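Local coordinates for envelope polyprotein (Puumala orthohantavirus, PDB 5FXU), which forms the ectodomain of the hantaviral Gn envelope glycoprotein, a disulfide-rich, glycosylated, mostly beta-stranded part of the antigenic virus surface, at residues Ser53-Thr58 with Arg89-Val94; Cys111-Cys116 with Leu306-Gly311. One frame throughout, in Å; residues are numbered along the deposited sequence.

In the fold
Both contacts lie in the Gn head, about 12 Å apart between their centres, and they follow one another along the chain: interaction 1 closes at V94 before the 107-116 strand of interaction 2 begins. Interaction 1 joins the start of strand 54-64 to the turn that leaves strand 79-89, a local pairing. Interaction 2 bridges 190 residues, joining strand 107-116 to the entry of strand 310-313. They are linked directly by the C92-C111 disulfide. Strand 340-354 borders both, with L343 and T344 reaching each contact, so the disulfide and this strand join a local turn to a contact between parts of the chain far apart in sequence.

Interaction 1: residues Ser53-Thr58 with Arg89-Val94; sequences SQQPFT and RGLCLV
The backbones come closest at Q54 and R89, CA to CA 4.9 Å, beside the antiparallel pairing of strands 54-64 and 79-89 that the Q55-L88 and F57-I86 backbone bonds hold, and past R89 the chain turns away through G90 into an irregular loop. The side chain of Q55 reaches across to this loop. Its CG sits between the backbone N and the carbonyl carbon (chi1 60°), and the chain bends at chi2, where CD turns off. OE1 accepts the N-H of L91 at 2.8 Å, with 153° at the hydrogen and the donor tilted modestly from the carbonyl plane. The N of G90 is also near OE1, but its angle is too poor for a bond. G90 has a positive phi, a conformation that favours glycine.

Beyond the amide the contact becomes apolar. CZ of F57 meets CD2 of L91 at 3.6 Å, the two side chains crossing at a slant, while CD1 of L93 comes to the ring edge, 3.8 Å from CZ. The apolar ring and the leucine methyls suit this largely buried site, and L343 of strand 340-354 touches both F57 and L93. On the exposed side, Q54 lays its aliphatic CG over the centre of one face of the R89 guanidinium, 3.4 Å above the plane. Its amide lies only 20° from parallel to that group. R89 NH1 hydrogen-bonds the backbone O of S52, just before the segment.

Chemically, the contact divides into two parts. The amide oxygen of the buried Q55 supplies an acceptor for a loop N-H beside a hydrocarbon cluster, while the planar cation of the exposed R89 rests on methylene, its charge met at least in part by the S52 carbonyl.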
loop_
_atom_site.group_PDB
_atom_site.type_symbol
_atom_site.label_atom_id
_atom_site.label_comp_id
_atom_site.label_asym_id
_atom_site.label_seq_id
_atom_site.Cartn_x
_atom_site.Cartn_y
_atom_site.Cartn_z
ATOM N N SER A 53 -13.171 3.953 -10.342
ATOM C CA SER A 53 -12.974 4.626 -11.645
ATOM C C SER A 53 -11.746 4.066 -12.407
ATOM O O SER A 53 -10.890 3.381 -11.827
ATOM C CB SER A 53 -12.805 6.129 -11.441
ATOM O OG SER A 53 -11.553 6.398 -10.842
ATOM N N GLN A 54 -11.669 4.388 -13.697
ATOM C CA GLN A 54 -10.590 3.924 -14.572
ATOM C C GLN A 54 -9.321 4.689 -14.294
ATOM O O GLN A 54 -9.351 5.906 -14.138
ATOM C CB GLN A 54 -10.936 4.119 -16.034
ATOM C CG GLN A 54 -11.936 3.131 -16.572
ATOM C CD GLN A 54 -12.035 3.254 -18.076
ATOM O OE1 GLN A 54 -12.598 4.224 -18.560
ATOM N NE2 GLN A 54 -11.446 2.311 -18.826
ATOM N N GLN A 55 -8.205 3.972 -14.256
ATOM C CA GLN A 55 -6.937 4.559 -13.826
ATOM C C GLN A 55 -5.796 4.078 -14.747
ATOM O O GLN A 55 -5.598 2.884 -14.933
ATOM C CB GLN A 55 -6.737 4.303 -12.309
ATOM C CG GLN A 55 -6.694 2.830 -11.879
ATOM C CD GLN A 55 -7.461 2.415 -10.596
ATOM O OE1 GLN A 55 -7.633 1.213 -10.363
ATOM N NE2 GLN A 55 -7.869 3.362 -9.751
ATOM N N PRO A 56 -5.109 5.017 -15.417
ATOM C CA PRO A 56 -4.119 4.629 -16.423
ATOM C C PRO A 56 -2.781 4.136 -15.841
ATOM O O PRO A 56 -2.140 4.826 -15.063
ATOM C CB PRO A 56 -3.914 5.920 -17.228
ATOM C CG PRO A 56 -4.187 7.016 -16.247
ATOM C CD PRO A 56 -5.284 6.486 -15.359
ATOM N N PHE A 57 -2.390 2.947 -16.271
ATOM C CA PHE A 57 -1.171 2.258 -15.879
ATOM C C PHE A 57 -0.372 1.888 -17.117
ATOM O O PHE A 57 -0.924 1.619 -18.181
ATOM C CB PHE A 57 -1.509 0.954 -15.164
ATOM C CG PHE A 57 -1.684 1.093 -13.686
ATOM C CD1 PHE A 57 -2.877 1.578 -13.138
ATOM C CD2 PHE A 57 -0.671 0.722 -12.836
ATOM C CE1 PHE A 57 -3.029 1.694 -11.761
ATOM C CE2 PHE A 57 -0.821 0.833 -11.473
ATOM C CZ PHE A 57 -1.998 1.328 -10.932
ATOM N N THR A 58 0.947 1.881 -16.965
ATOM C CA THR A 58 1.805 1.274 -17.934
ATOM C C THR A 58 1.999 -0.157 -17.513
ATOM O O THR A 58 2.488 -0.404 -16.442
ATOM C CB THR A 58 3.139 1.994 -17.992
ATOM O OG1 THR A 58 2.909 3.265 -18.580
ATOM C CG2 THR A 58 4.164 1.198 -18.840
ATOM N N ARG A 89 -9.088 -0.751 -13.005
ATOM C CA ARG A 89 -9.991 -0.190 -12.022
ATOM C C ARG A 89 -9.901 -0.893 -10.716
ATOM O O ARG A 89 -9.514 -2.057 -10.663
ATOM C CB ARG A 89 -11.444 -0.361 -12.434
ATOM C CG ARG A 89 -11.885 0.079 -13.813
ATOM C CD ARG A 89 -13.374 -0.285 -13.973
ATOM N NE ARG A 89 -14.078 0.454 -15.031
ATOM C CZ ARG A 89 -14.580 1.695 -14.931
ATOM N NH1 ARG A 89 -14.454 2.407 -13.811
ATOM N NH2 ARG A 89 -15.199 2.247 -15.983
ATOM N N GLY A 90 -10.339 -0.194 -9.664
ATOM C CA GLY A 90 -10.420 -0.791 -8.338
ATOM C C GLY A 90 -9.121 -0.826 -7.549
ATOM O O GLY A 90 -9.131 -1.244 -6.395
ATOM N N LEU A 91 -8.009 -0.388 -8.128
ATOM C CA LEU A 91 -6.742 -0.417 -7.410
ATOM C C LEU A 91 -6.696 0.680 -6.352
ATOM O O LEU A 91 -7.427 1.674 -6.435
ATOM C CB LEU A 91 -5.535 -0.306 -8.339
ATOM C CG LEU A 91 -5.102 -1.653 -8.915
ATOM C CD1 LEU A 91 -6.098 -2.153 -9.947
ATOM C CD2 LEU A 91 -3.715 -1.554 -9.516
ATOM N N CYS A 92 -5.837 0.463 -5.354
ATOM C CA CYS A 92 -5.655 1.399 -4.265
ATOM C C CYS A 92 -4.866 2.624 -4.682
ATOM O O CYS A 92 -3.727 2.781 -4.289
ATOM C CB CYS A 92 -5.020 0.703 -3.035
ATOM S SG CYS A 92 -6.040 -0.583 -2.261
ATOM N N LEU A 93 -5.520 3.482 -5.453
ATOM C CA LEU A 93 -5.059 4.829 -5.783
ATOM C C LEU A 93 -6.045 5.767 -5.123
ATOM O O LEU A 93 -7.061 6.147 -5.709
ATOM C CB LEU A 93 -5.073 5.111 -7.287
ATOM C CG LEU A 93 -3.867 4.714 -8.101
ATOM C CD1 LEU A 93 -3.870 3.205 -8.252
ATOM C CD2 LEU A 93 -3.914 5.379 -9.468
ATOM N N VAL A 94 -5.743 6.148 -3.910
ATOM C CA VAL A 94 -6.674 6.887 -3.106
ATOM C C VAL A 94 -6.349 8.376 -3.282
ATOM O O VAL A 94 -5.188 8.768 -3.248
ATOM C CB VAL A 94 -6.570 6.425 -1.646
ATOM C CG1 VAL A 94 -7.636 7.093 -0.806
ATOM C CG2 VAL A 94 -6.712 4.910 -1.572
#

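Interaction 2: residues Cys111-Cys116 with Leu306-Gly311; sequences CFDLSC and LYTSTG
D113 and T310 slide past each other in opposite directions, bringing the hydroxyl of the threonine onto the carboxylate. T310 OG1 donates to D113 OD1 at 2.5 Å, a length too short to be read as a sign of unusual strength. The threonine hydroxyl lies between its backbone N and carbonyl carbon (chi1 56°), and its methyl CG2 is beside the same oxygen. T308 instead crosses D113 at about a right angle and presents its methyl, CG2 lying 3.5 Å from D113 OD2. Its hydroxyl donates to a water that gives its own hydrogens to D113 OD2 and the carbonyl of T310. OD2 also bonds T344 of strand 340-354, and OD1 accepts the backbone N-H of L114, approached from the anti side and well out of the carboxylate plane. The L114 N-H, T344 and the water would together be expected to favour the ionised carboxylate of this buried residue.

S309 grips the backbone further along, at L114 and C116. Its N-H bonds the O of L114 at 2.8 Å. Its OG, anti to the carbonyl carbon and beside the backbone N (chi1 -47°), accepts the N-H of C116, also at 2.8 Å. A small hydroxyl suits this place because it can stand in for a main-chain acceptor. S115 OG lies 3.4 Å from the CA of T308, and a water joins the same hydroxyl to the O of L306.

The end-to-end directions of the two segments differ by 115°. A loop leading into strand 310-313 is thus pinned across strand 107-116 by serine and threonine hydroxyls, within the beta-rich Gn head, where the C116-C121 disulfide braces the hairpin of strands 107-116 and 120-130.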
loop_
_atom_site.group_PDB
_atom_site.type_symbol
_atom_site.label_atom_id
_atom_site.label_comp_id
_atom_site.label_asym_id
_atom_site.label_seq_id
_atom_site.Cartn_x
_atom_site.Cartn_y
_atom_site.Cartn_z
ATOM N N CYS A 111 -10.554 -1.309 -1.801
ATOM C CA CYS A 111 -9.736 -1.325 -2.999
ATOM C C CYS A 111 -8.764 -2.506 -2.908
ATOM O O CYS A 111 -8.718 -3.188 -1.889
ATOM C CB CYS A 111 -8.979 -0.011 -3.126
ATOM S SG CYS A 111 -7.838 0.350 -1.754
ATOM N N PHE A 112 -8.052 -2.820 -3.991
ATOM C CA PHE A 112 -7.082 -3.941 -3.958
ATOM C C PHE A 112 -5.763 -3.540 -4.576
ATOM O O PHE A 112 -5.702 -2.586 -5.326
ATOM C CB PHE A 112 -7.668 -5.215 -4.575
ATOM C CG PHE A 112 -8.137 -5.039 -5.973
ATOM C CD1 PHE A 112 -9.415 -4.541 -6.255
ATOM C CD2 PHE A 112 -7.287 -5.345 -7.025
ATOM C CE1 PHE A 112 -9.824 -4.364 -7.565
ATOM C CE2 PHE A 112 -7.689 -5.173 -8.332
ATOM C CZ PHE A 112 -8.954 -4.674 -8.607
ATOM N N ASP A 113 -4.699 -4.215 -4.162
ATOM C CA ASP A 113 -3.407 -4.149 -4.839
ATOM C C ASP A 113 -3.173 -5.525 -5.493
ATOM O O ASP A 113 -3.891 -6.478 -5.176
ATOM C CB ASP A 113 -2.276 -3.769 -3.841
ATOM C CG ASP A 113 -1.028 -3.144 -4.542
ATOM O OD1 ASP A 113 -0.957 -3.258 -5.805
ATOM O OD2 ASP A 113 -0.122 -2.547 -3.837
ATOM N N LEU A 114 -2.179 -5.631 -6.375
ATOM C CA LEU A 114 -1.921 -6.863 -7.147
ATOM C C LEU A 114 -0.492 -7.327 -6.936
ATOM O O LEU A 114 0.416 -6.523 -6.974
ATOM C CB LEU A 114 -2.122 -6.629 -8.631
ATOM C CG LEU A 114 -3.482 -6.109 -9.067
ATOM C CD1 LEU A 114 -3.469 -5.685 -10.528
ATOM C CD2 LEU A 114 -4.523 -7.174 -8.827
ATOM N N SER A 115 -0.331 -8.624 -6.693
ATOM C CA SER A 115 0.953 -9.254 -6.534
ATOM C C SER A 115 0.934 -10.342 -7.591
ATOM O O SER A 115 0.151 -11.285 -7.476
ATOM C CB SER A 115 1.130 -9.860 -5.141
ATOM O OG SER A 115 1.097 -8.861 -4.149
ATOM N N CYS A 116 1.799 -10.211 -8.591
ATOM C CA CYS A 116 1.698 -10.980 -9.823
ATOM C C CYS A 116 3.035 -11.577 -10.298
ATOM O O CYS A 116 4.097 -10.978 -10.135
ATOM C CB CYS A 116 1.226 -10.059 -10.927
ATOM S SG CYS A 116 -0.270 -9.124 -10.600
ATOM N N LEU A 306 5.385 -12.748 -4.803
ATOM C CA LEU A 306 5.707 -12.521 -3.411
ATOM C C LEU A 306 5.373 -11.075 -3.012
ATOM O O LEU A 306 4.587 -10.851 -2.101
ATOM C CB LEU A 306 7.167 -12.849 -3.170
ATOM C CG LEU A 306 7.599 -13.080 -1.721
ATOM C CD1 LEU A 306 6.848 -14.243 -1.083
ATOM C CD2 LEU A 306 9.094 -13.357 -1.686
ATOM N N TYR A 307 5.936 -10.111 -3.721
ATOM C CA TYR A 307 5.676 -8.692 -3.477
ATOM C C TYR A 307 4.563 -8.187 -4.384
ATOM O O TYR A 307 4.204 -8.822 -5.360
ATOM C CB TYR A 307 6.953 -7.885 -3.717
ATOM C CG TYR A 307 8.140 -8.398 -2.932
ATOM C CD1 TYR A 307 8.090 -8.472 -1.551
ATOM C CD2 TYR A 307 9.314 -8.797 -3.570
ATOM C CE1 TYR A 307 9.160 -8.947 -0.821
ATOM C CE2 TYR A 307 10.395 -9.272 -2.851
ATOM C CZ TYR A 307 10.305 -9.344 -1.475
ATOM O OH TYR A 307 11.349 -9.837 -0.744
ATOM N N THR A 308 4.052 -7.010 -4.071
ATOM C CA THR A 308 3.138 -6.323 -4.948
ATOM C C THR A 308 3.852 -5.946 -6.245
ATOM O O THR A 308 5.071 -5.774 -6.259
ATOM C CB THR A 308 2.537 -5.045 -4.272
ATOM O OG1 THR A 308 3.570 -4.129 -3.926
ATOM C CG2 THR A 308 1.759 -5.398 -3.031
ATOM N N SER A 309 3.082 -5.780 -7.311
ATOM C CA SER A 309 3.602 -5.519 -8.644
ATOM C C SER A 309 3.202 -4.132 -9.131
ATOM O O SER A 309 3.257 -3.877 -10.324
ATOM C CB SER A 309 3.054 -6.559 -9.619
ATOM O OG SER A 309 3.162 -7.863 -9.092
ATOM N N THR A 310 2.840 -3.228 -8.223
ATOM C CA THR A 310 2.395 -1.880 -8.606
ATOM C C THR A 310 3.256 -0.793 -7.944
ATOM O O THR A 310 3.707 -0.941 -6.811
ATOM C CB THR A 310 0.947 -1.643 -8.195
ATOM O OG1 THR A 310 0.842 -1.876 -6.791
ATOM C CG2 THR A 310 -0.008 -2.598 -8.929
ATOM N N GLY A 311 3.498 0.279 -8.681
ATOM C CA GLY A 311 4.204 1.426 -8.140
ATOM C C GLY A 311 4.147 2.627 -9.054
ATOM O O GLY A 311 3.430 2.627 -10.051
HETATM O O HOH W 1 2.282 -1.825 -4.366
HETATM O O HOH W 2 2.006 -9.526 -1.701
HETATM O O HOH W 3 5.666 -8.475 -9.862
HETATM O O HOH W 4 4.990 -10.478 -7.314
#